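Local coordinates for protein aminopeptidase C (Lactobacillus rhamnosus, PDB 4K7C) that probably removes residues from the N-terminal end of peptides as an aminopeptidase of the papain-like cysteine peptidase family, at residues A[52-57]-A[371-376]; A[312-317]-A[365-370]; A[379-384]-A[399-404]. All coordinates share one frame; numbering follows the deposited sequence.

Overall arrangement
Coming from the N terminus, the chain lays down 52-57 early and returns to it more than 300 residues later at 371-376, so contact 1 closes a very long loop. Contact 2 is nested inside it: 312-317 leaves helix 298-310 and pairs with 365-370 along strand 364-374, the strand that also carries one side of contact 1. Contact 3 follows in series, closing the short hairpin of strands 377-384 and 396-400 at the start of helix 401-407. Strand 377-384 lies antiparallel against 364-374, and a salt bridge from Glu55 to Lys382 ties contacts 1 and 3 directly. Together they join an early segment of the chain, the beta structure of the papain-like fold and its flanking helices.

Contact 1 (A[52-57]-A[371-376]); sequences FSIELD and VDLVDG
A single antiparallel bridge docks segment 52-57 on the far end of strand 364-374, in the beta part of this papain-like fold. Ile54 and Val371 are a hydrogen-bonded pair, and the pair exchanges two bonds, so that N and O of both residues are satisfied within it. Ile54 N gives to Val371 O at 2.9 Å, almost along the carbonyl axis, while Val371 N returns a bond of 2.9 Å to Ile54 O in the carbonyl plane. Beyond this pair side chains take over from the main chain. The hydroxyl of Ser53, held between its own N and carbonyl carbon (chi1 70°), accepts from Leu373 N; the OG to N distance is 2.8 Å and the bond is nearly straight at 165°. Ser53 N in turn finds Asp372 OD1 at 2.9 Å, meeting the anti lone pair of the carboxylate, whose CG stands anti to the Asp372 backbone N. Each side chain thus takes a backbone N-H from the opposite segment: Ser53 OG that of Leu373, Asp372 OD1 that of Ser53. Phe52 turns the edge of its ring to Asp372, with CD1 4.0 Å from Asp372 N.

The contact borders the second subunit: Arg231 of that subunit donates to Phe52 O. Asp372 OD2 lies close to the carboxylate of Glu229 of that subunit, a pairing of like charges that would probably favour protonation of one of them. Lys310 of helix 298-310 packs on Ile54 and Leu373, whose side chains cross obliquely. There Ile54 CD1 presses on Leu373 CD1 at 3.4 Å, tighter than usual van der Waals contact.

Contact 2 (A[312-317]-A[365-370]); sequences GESVWF and AMVLTG
The carbonyl oxygen of Phe317 is gripped by one hydrogen bond, from Met366 N at 2.9 Å and nearly along the C=O axis, and by a weaker CA-H...O contact from Ala365, whose CA stands 3.2 Å from that oxygen. Phe317 N completes the exchange with Met366 O in an almost straight bond of 174°. This is a hydrogen-bonded pair of an antiparallel ladder; Val315 and Leu368 form the next one, and Trp316 with Val367 is the non-hydrogen-bonded pair between them. The residue at 366 is selenomethionine.

Side chains divide between the two faces of the sheet. On one, Phe317 CG sits in the crowded position between N and carbonyl carbon (chi1 81°), which sends the ring across the neighbouring strand. Leu368 meets it at about a right angle and lays CD2 over one face, 3.7 Å from the ring centroid, in a CH-pi contact. Met366 runs alongside instead: its CB is 3.6 Å from Phe317 CE1, and a bend at chi3 (-72°) brings its CE back to Phe317 CZ. An alanine here in place of Phe317 would probably leave Leu368 CD2 and the selenomethionine methyl without their shared packing surface and loosen this face of the sheet. On the other face Trp316 brings CZ2 to within 3.6 Å of Ala365 CB, its NE1 bonding to Trp71 O.

Helix 70-87 packs over this second face, with Ala74 on Trp316 and Val367; strand 408-414 flanks 315-319, and strand 377-384 flanks 365-370.

Contact 3 (A[379-384]-A[399-404]); sequences TKWKVE and ASDAWF
Where the hairpin of strands 377-384 and 396-400 runs into helix 401-407, the indole of Trp381 forms a flat shelf on which Phe404 rests. The two rings make an offset stack, centroids 4.3 Å apart and planes tilted by 28°. Phe404 CD1 is the bump: it comes down over one face of the indole, 3.4 Å from Trp381 CE2, while its CE1 sits over the bond shared by the two indole rings, equally near Trp381 CD2 and CE2. Trp381 CG, anti to its carbonyl carbon (chi1 -59°), swings the indole out under the first helical turn. Small Ala399 makes room beside it, its CB facing both Trp381 CB and Val383 CG2, 4.4 Å from each. Helix 298-310 packs against the pair, with Ile306 and Leu309 on Trp381 and Phe301 on Phe404.

The backbone fixes this fit. Trp381 and Ala399 are a hydrogen-bonded pair, and Asp401 N extends the ladder to Thr379 O at 3.0 Å, from well above the carbonyl plane. Ser400 is the N-cap, its OG accepting from Trp403 N at 3.1 Å and also bonded to Asp333.

Asp401 locks the indole's rotation: Trp381 NE1 reaches its OD1 at 2.9 Å, in the ring plane and on the anti lone pair. Its OD2 is salt-bridged to Lys302, so the carboxylate is probably ionised and would polarise the indole N-H it grips.

Contact 1 (A[52-57]-A[371-376])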
loop_
_atom_site.group_PDB
_atom_site.type_symbol
_atom_site.label_atom_id
_atom_site.label_comp_id
_atom_site.label_asym_id
_atom_site.label_seq_id
_atom_site.Cartn_x
_atom_site.Cartn_y
_atom_site.Cartn_z
ATOM N N PHE A 52 -7.940 -20.734 -29.088
ATOM C CA PHE A 52 -7.132 -21.052 -30.246
ATOM C C PHE A 52 -7.238 -22.494 -30.690
ATOM O O PHE A 52 -6.984 -23.420 -29.909
ATOM C CB PHE A 52 -5.660 -20.747 -29.970
ATOM C CG PHE A 52 -5.433 -19.371 -29.392
ATOM C CD1 PHE A 52 -5.237 -18.295 -30.234
ATOM C CD2 PHE A 52 -5.390 -19.173 -28.028
ATOM C CE1 PHE A 52 -5.077 -17.004 -29.737
ATOM C CE2 PHE A 52 -5.100 -17.905 -27.481
ATOM C CZ PHE A 52 -4.951 -16.806 -28.349
ATOM N N SER A 53 -7.670 -22.680 -31.924
ATOM C CA SER A 53 -7.850 -24.040 -32.477
ATOM C C SER A 53 -6.549 -24.847 -32.464
ATOM O O SER A 53 -6.600 -26.053 -32.273
ATOM C CB SER A 53 -8.518 -23.999 -33.898
ATOM O OG SER A 53 -7.660 -23.470 -34.871
ATOM N N ILE A 54 -5.402 -24.176 -32.608
ATOM C CA ILE A 54 -4.071 -24.823 -32.460
ATOM C C ILE A 54 -3.417 -24.167 -31.272
ATOM O O ILE A 54 -3.225 -22.950 -31.272
ATOM C CB ILE A 54 -3.193 -24.542 -33.690
ATOM C CG1 ILE A 54 -3.960 -25.132 -34.845
ATOM C CG2 ILE A 54 -1.776 -25.137 -33.448
ATOM C CD1 ILE A 54 -3.310 -24.935 -36.151
ATOM N N GLU A 55 -3.159 -24.943 -30.243
ATOM C CA GLU A 55 -2.578 -24.411 -29.042
ATOM C C GLU A 55 -1.564 -25.346 -28.452
ATOM O O GLU A 55 -1.920 -26.478 -28.064
ATOM C CB GLU A 55 -3.667 -24.148 -28.044
ATOM C CG GLU A 55 -3.161 -23.339 -26.858
ATOM C CD GLU A 55 -4.309 -22.969 -25.905
ATOM O OE1 GLU A 55 -5.340 -23.672 -25.910
ATOM O OE2 GLU A 55 -4.213 -21.990 -25.158
ATOM N N LEU A 56 -0.328 -24.894 -28.315
ATOM C CA LEU A 56 0.710 -25.705 -27.669
ATOM C C LEU A 56 0.583 -25.587 -26.153
ATOM O O LEU A 56 0.168 -24.543 -25.606
ATOM C CB LEU A 56 2.124 -25.249 -28.087
ATOM C CG LEU A 56 2.306 -25.069 -29.613
ATOM C CD1 LEU A 56 3.703 -24.615 -29.991
ATOM C CD2 LEU A 56 1.901 -26.253 -30.398
ATOM N N ASP A 57 1.024 -26.630 -25.484
ATOM C CA ASP A 57 0.989 -26.616 -24.031
ATOM C C ASP A 57 2.364 -26.090 -23.552
ATOM O O ASP A 57 3.377 -26.809 -23.625
ATOM C CB ASP A 57 0.679 -28.033 -23.592
ATOM C CG ASP A 57 0.666 -28.187 -22.092
ATOM O OD1 ASP A 57 0.745 -27.124 -21.385
ATOM O OD2 ASP A 57 0.587 -29.369 -21.639
ATOM N N VAL A 371 -2.480 -20.572 -32.656
ATOM C CA VAL A 371 -3.156 -19.843 -33.753
ATOM C C VAL A 371 -4.529 -20.385 -33.885
ATOM O O VAL A 371 -4.710 -21.587 -33.753
ATOM C CB VAL A 371 -2.338 -19.877 -35.108
ATOM C CG1 VAL A 371 -2.260 -21.296 -35.697
ATOM C CG2 VAL A 371 -2.869 -18.810 -36.047
ATOM N N ASP A 372 -5.525 -19.501 -33.988
ATOM C CA ASP A 372 -6.911 -19.872 -34.190
ATOM C C ASP A 372 -7.092 -19.799 -35.687
ATOM O O ASP A 372 -6.958 -18.707 -36.344
ATOM C CB ASP A 372 -7.867 -18.877 -33.503
ATOM C CG ASP A 372 -9.254 -19.440 -33.299
ATOM O OD1 ASP A 372 -9.393 -20.661 -33.129
ATOM O OD2 ASP A 372 -10.210 -18.630 -33.234
ATOM N N LEU A 373 -7.522 -20.954 -36.199
ATOM C CA LEU A 373 -7.825 -21.070 -37.643
ATOM C C LEU A 373 -9.334 -21.283 -37.823
ATOM O O LEU A 373 -9.895 -22.242 -37.290
ATOM C CB LEU A 373 -7.076 -22.303 -38.190
ATOM C CG LEU A 373 -5.561 -22.248 -38.175
ATOM C CD1 LEU A 373 -5.062 -23.581 -38.789
ATOM C CD2 LEU A 373 -4.969 -21.071 -38.906
ATOM N N VAL A 374 -9.988 -20.364 -38.515
ATOM C CA VAL A 374 -11.430 -20.408 -38.781
ATOM C C VAL A 374 -11.596 -20.374 -40.311
ATOM O O VAL A 374 -11.020 -19.519 -41.011
ATOM C CB VAL A 374 -12.188 -19.203 -38.176
ATOM C CG1 VAL A 374 -13.707 -19.340 -38.428
ATOM C CG2 VAL A 374 -11.994 -19.120 -36.659
ATOM N N ASP A 375 -12.322 -21.359 -40.827
ATOM C CA ASP A 375 -12.403 -21.594 -42.321
ATOM C C ASP A 375 -11.000 -21.607 -42.976
ATOM O O ASP A 375 -10.756 -21.070 -44.075
ATOM C CB ASP A 375 -13.305 -20.554 -42.989
ATOM C CG ASP A 375 -14.727 -20.510 -42.385
ATOM O OD1 ASP A 375 -15.185 -21.545 -41.936
ATOM O OD2 ASP A 375 -15.397 -19.438 -42.395
ATOM N N GLY A 376 -10.067 -22.200 -42.256
ATOM C CA GLY A 376 -8.696 -22.394 -42.769
ATOM C C GLY A 376 -7.830 -21.151 -42.755
ATOM O O GLY A 376 -6.735 -21.194 -43.266
#

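Contact 2 (A[312-317]-A[365-370])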
loop_
_atom_site.group_PDB
_atom_site.type_symbol
_atom_site.label_atom_id
_atom_site.label_comp_id
_atom_site.label_asym_id
_atom_site.label_seq_id
_atom_site.Cartn_x
_atom_site.Cartn_y
_atom_site.Cartn_z
ATOM N N GLY A 312 3.692 -28.695 -33.757
ATOM C CA GLY A 312 3.881 -28.743 -32.328
ATOM C C GLY A 312 5.082 -27.933 -31.864
ATOM O O GLY A 312 5.533 -28.057 -30.735
ATOM N N GLU A 313 5.565 -27.006 -32.690
ATOM C CA GLU A 313 6.738 -26.232 -32.310
ATOM C C GLU A 313 6.386 -24.728 -32.305
ATOM O O GLU A 313 5.803 -24.208 -33.270
ATOM C CB GLU A 313 7.824 -26.432 -33.330
ATOM C CG GLU A 313 8.357 -27.892 -33.369
ATOM C CD GLU A 313 9.097 -28.288 -34.674
ATOM O OE1 GLU A 313 9.313 -27.474 -35.627
ATOM O OE2 GLU A 313 9.441 -29.483 -34.768
ATOM N N SER A 314 6.794 -24.089 -31.231
ATOM C CA SER A 314 6.653 -22.649 -31.022
ATOM C C SER A 314 7.555 -21.823 -31.933
ATOM O O SER A 314 8.534 -22.318 -32.554
ATOM C CB SER A 314 6.867 -22.360 -29.510
ATOM O OG SER A 314 8.196 -22.528 -29.074
ATOM N N VAL A 315 7.222 -20.580 -32.115
ATOM C CA VAL A 315 7.906 -19.791 -33.116
ATOM C C VAL A 315 8.387 -18.442 -32.547
ATOM O O VAL A 315 7.535 -17.598 -32.173
ATOM C CB VAL A 315 6.969 -19.519 -34.344
ATOM C CG1 VAL A 315 7.631 -18.697 -35.405
ATOM C CG2 VAL A 315 6.421 -20.805 -34.998
ATOM N N TRP A 316 9.691 -18.213 -32.482
ATOM C CA TRP A 316 10.228 -16.948 -32.071
ATOM C C TRP A 316 9.858 -15.909 -33.138
ATOM O O TRP A 316 9.929 -16.189 -34.361
ATOM C CB TRP A 316 11.743 -17.032 -31.973
ATOM C CG TRP A 316 12.537 -15.920 -31.443
ATOM C CD1 TRP A 316 13.152 -15.852 -30.263
ATOM C CD2 TRP A 316 13.001 -14.725 -32.163
ATOM N NE1 TRP A 316 13.891 -14.744 -30.133
ATOM C CE2 TRP A 316 13.814 -14.012 -31.277
ATOM C CE3 TRP A 316 12.662 -14.139 -33.381
ATOM C CZ2 TRP A 316 14.397 -12.807 -31.599
ATOM C CZ3 TRP A 316 13.291 -12.969 -33.727
ATOM C CH2 TRP A 316 14.128 -12.286 -32.852
ATOM N N PHE A 317 9.366 -14.761 -32.656
ATOM C CA PHE A 317 9.016 -13.644 -33.554
ATOM C C PHE A 317 9.309 -12.280 -33.019
ATOM O O PHE A 317 9.288 -12.072 -31.810
ATOM C CB PHE A 317 7.513 -13.722 -34.008
ATOM C CG PHE A 317 6.515 -13.195 -33.026
ATOM C CD1 PHE A 317 6.133 -13.956 -31.945
ATOM C CD2 PHE A 317 5.891 -11.976 -33.243
ATOM C CE1 PHE A 317 5.235 -13.509 -31.020
ATOM C CE2 PHE A 317 4.894 -11.544 -32.343
ATOM C CZ PHE A 317 4.573 -12.327 -31.235
ATOM N N ALA A 365 10.757 -9.117 -28.948
ATOM C CA ALA A 365 10.733 -10.516 -29.410
ATOM C C ALA A 365 9.814 -11.241 -28.418
ATOM O O ALA A 365 9.946 -11.063 -27.173
ATOM C CB ALA A 365 12.153 -11.156 -29.324
HETATM N N MSE A 366 8.974 -12.093 -28.960
HETATM C CA MSE A 366 8.080 -12.954 -28.192
HETATM C C MSE A 366 8.034 -14.290 -28.931
HETATM O O MSE A 366 8.789 -14.533 -29.851
HETATM C CB MSE A 366 6.698 -12.291 -27.926
HETATM C CG MSE A 366 6.859 -10.974 -27.153
HETATM SE SE MSE A 366 5.112 -10.073 -26.890
HETATM C CE MSE A 366 4.795 -9.484 -28.731
ATOM N N VAL A 367 7.096 -15.157 -28.527
ATOM C CA VAL A 367 6.948 -16.479 -29.050
ATOM C C VAL A 367 5.447 -16.739 -29.376
ATOM O O VAL A 367 4.569 -16.516 -28.543
ATOM C CB VAL A 367 7.523 -17.542 -28.037
ATOM C CG1 VAL A 367 7.252 -18.971 -28.543
ATOM C CG2 VAL A 367 8.957 -17.325 -27.736
ATOM N N LEU A 368 5.200 -17.189 -30.601
ATOM C CA LEU A 368 3.902 -17.769 -30.978
ATOM C C LEU A 368 3.777 -19.170 -30.446
ATOM O O LEU A 368 4.653 -20.018 -30.715
ATOM C CB LEU A 368 3.714 -17.797 -32.521
ATOM C CG LEU A 368 4.050 -16.424 -33.143
ATOM C CD1 LEU A 368 4.129 -16.579 -34.626
ATOM C CD2 LEU A 368 2.972 -15.349 -32.866
ATOM N N THR A 369 2.684 -19.395 -29.738
ATOM C CA THR A 369 2.363 -20.710 -29.118
ATOM C C THR A 369 0.995 -21.259 -29.468
ATOM O O THR A 369 0.585 -22.271 -28.955
ATOM C CB THR A 369 2.570 -20.712 -27.594
ATOM O OG1 THR A 369 1.508 -19.972 -26.958
ATOM C CG2 THR A 369 4.006 -20.129 -27.193
ATOM N N GLY A 370 0.365 -20.656 -30.461
ATOM C CA GLY A 370 -1.002 -21.032 -30.847
ATOM C C GLY A 370 -1.455 -20.102 -31.953
ATOM O O GLY A 370 -0.853 -19.037 -32.193
#

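Contact 3 (A[379-384]-A[399-404])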
loop_
_atom_site.group_PDB
_atom_site.type_symbol
_atom_site.label_atom_id
_atom_site.label_comp_id
_atom_site.label_asym_id
_atom_site.label_seq_id
_atom_site.Cartn_x
_atom_site.Cartn_y
_atom_site.Cartn_z
ATOM N N THR A 379 -7.222 -16.171 -37.455
ATOM C CA THR A 379 -7.911 -14.929 -36.973
ATOM C C THR A 379 -7.136 -14.199 -35.864
ATOM O O THR A 379 -7.310 -12.979 -35.664
ATOM C CB THR A 379 -9.335 -15.312 -36.508
ATOM O OG1 THR A 379 -9.240 -16.286 -35.480
ATOM C CG2 THR A 379 -10.139 -15.870 -37.670
ATOM N N LYS A 380 -6.393 -15.000 -35.101
ATOM C CA LYS A 380 -5.679 -14.555 -33.934
ATOM C C LYS A 380 -4.614 -15.591 -33.553
ATOM O O LYS A 380 -4.713 -16.730 -33.933
ATOM C CB LYS A 380 -6.585 -14.243 -32.730
ATOM C CG LYS A 380 -7.551 -15.304 -32.346
ATOM C CD LYS A 380 -8.695 -14.801 -31.473
ATOM C CE LYS A 380 -9.651 -15.916 -31.064
ATOM N NZ LYS A 380 -10.722 -15.233 -30.294
ATOM N N TRP A 381 -3.570 -15.077 -32.881
ATOM C CA TRP A 381 -2.349 -15.799 -32.584
ATOM C C TRP A 381 -2.124 -15.677 -31.091
ATOM O O TRP A 381 -2.343 -14.597 -30.463
ATOM C CB TRP A 381 -1.171 -15.148 -33.277
ATOM C CG TRP A 381 -1.317 -15.082 -34.786
ATOM C CD1 TRP A 381 -2.013 -14.155 -35.484
ATOM C CD2 TRP A 381 -0.634 -15.897 -35.748
ATOM N NE1 TRP A 381 -1.943 -14.428 -36.859
ATOM C CE2 TRP A 381 -1.094 -15.497 -37.029
ATOM C CE3 TRP A 381 0.223 -17.044 -35.644
ATOM C CZ2 TRP A 381 -0.679 -16.123 -38.200
ATOM C CZ3 TRP A 381 0.681 -17.622 -36.803
ATOM C CH2 TRP A 381 0.211 -17.186 -38.065
ATOM N N LYS A 382 -1.666 -16.783 -30.503
ATOM C CA LYS A 382 -1.365 -16.838 -29.098
ATOM C C LYS A 382 0.103 -16.527 -28.875
ATOM O O LYS A 382 1.023 -17.099 -29.521
ATOM C CB LYS A 382 -1.720 -18.181 -28.483
ATOM C CG LYS A 382 -1.415 -18.314 -27.006
ATOM C CD LYS A 382 -1.841 -19.658 -26.424
ATOM C CE LYS A 382 -1.868 -19.555 -24.900
ATOM N NZ LYS A 382 -1.832 -20.867 -24.226
ATOM N N VAL A 383 0.352 -15.644 -27.926
ATOM C CA VAL A 383 1.685 -15.047 -27.769
ATOM C C VAL A 383 2.215 -15.217 -26.353
ATOM O O VAL A 383 1.618 -14.724 -25.368
ATOM C CB VAL A 383 1.666 -13.546 -28.125
ATOM C CG1 VAL A 383 3.023 -12.846 -27.880
ATOM C CG2 VAL A 383 1.292 -13.437 -29.524
ATOM N N GLU A 384 3.330 -15.900 -26.231
ATOM C CA GLU A 384 4.002 -15.956 -24.944
ATOM C C GLU A 384 4.867 -14.759 -24.742
ATOM O O GLU A 384 5.826 -14.518 -25.499
ATOM C CB GLU A 384 4.868 -17.258 -24.760
ATOM C CG GLU A 384 5.603 -17.250 -23.400
ATOM C CD GLU A 384 6.457 -18.479 -23.194
ATOM O OE1 GLU A 384 6.655 -19.199 -24.201
ATOM O OE2 GLU A 384 7.032 -18.625 -22.107
ATOM N N ALA A 399 -2.777 -11.713 -30.492
ATOM C CA ALA A 399 -2.537 -10.768 -31.576
ATOM C C ALA A 399 -3.518 -11.105 -32.676
ATOM O O ALA A 399 -3.658 -12.310 -33.035
ATOM C CB ALA A 399 -1.151 -10.883 -32.144
ATOM N N SER A 400 -4.245 -10.093 -33.165
ATOM C CA SER A 400 -5.164 -10.326 -34.244
ATOM C C SER A 400 -4.341 -10.582 -35.534
ATOM O O SER A 400 -3.188 -10.156 -35.668
ATOM C CB SER A 400 -6.160 -9.136 -34.481
ATOM O OG SER A 400 -5.492 -8.015 -35.003
ATOM N N ASP A 401 -4.975 -11.262 -36.497
ATOM C CA ASP A 401 -4.307 -11.503 -37.763
ATOM C C ASP A 401 -4.020 -10.161 -38.474
ATOM O O ASP A 401 -2.957 -9.968 -39.078
ATOM C CB ASP A 401 -5.133 -12.444 -38.633
ATOM C CG ASP A 401 -4.270 -13.042 -39.714
ATOM O OD1 ASP A 401 -3.247 -13.575 -39.314
ATOM O OD2 ASP A 401 -4.563 -12.861 -40.930
ATOM N N ALA A 402 -4.929 -9.164 -38.370
ATOM C CA ALA A 402 -4.592 -7.850 -38.944
ATOM C C ALA A 402 -3.385 -7.197 -38.331
ATOM O O ALA A 402 -2.593 -6.516 -39.025
ATOM C CB ALA A 402 -5.823 -6.928 -38.899
ATOM N N TRP A 403 -3.276 -7.319 -36.999
ATOM C CA TRP A 403 -2.132 -6.815 -36.301
ATOM C C TRP A 403 -0.857 -7.502 -36.760
ATOM O O TRP A 403 0.132 -6.844 -36.955
ATOM C CB TRP A 403 -2.283 -6.945 -34.763
ATOM C CG TRP A 403 -1.293 -6.125 -33.945
ATOM C CD1 TRP A 403 -1.506 -4.885 -33.401
ATOM C CD2 TRP A 403 0.048 -6.491 -33.564
ATOM N NE1 TRP A 403 -0.408 -4.478 -32.678
ATOM C CE2 TRP A 403 0.554 -5.449 -32.764
ATOM C CE3 TRP A 403 0.852 -7.589 -33.840
ATOM C CZ2 TRP A 403 1.842 -5.447 -32.247
ATOM C CZ3 TRP A 403 2.134 -7.610 -33.272
ATOM C CH2 TRP A 403 2.613 -6.542 -32.507
ATOM N N PHE A 404 -0.894 -8.807 -36.857
ATOM C CA PHE A 404 0.299 -9.618 -37.295
ATOM C C PHE A 404 0.745 -9.085 -38.686
ATOM O O PHE A 404 1.911 -8.797 -38.904
ATOM C CB PHE A 404 -0.195 -11.072 -37.420
ATOM C CG PHE A 404 0.884 -12.060 -37.657
ATOM C CD1 PHE A 404 1.174 -12.965 -36.667
ATOM C CD2 PHE A 404 1.676 -12.054 -38.827
ATOM C CE1 PHE A 404 2.184 -13.904 -36.835
ATOM C CE2 PHE A 404 2.702 -13.021 -38.996
ATOM C CZ PHE A 404 2.914 -13.939 -37.978
#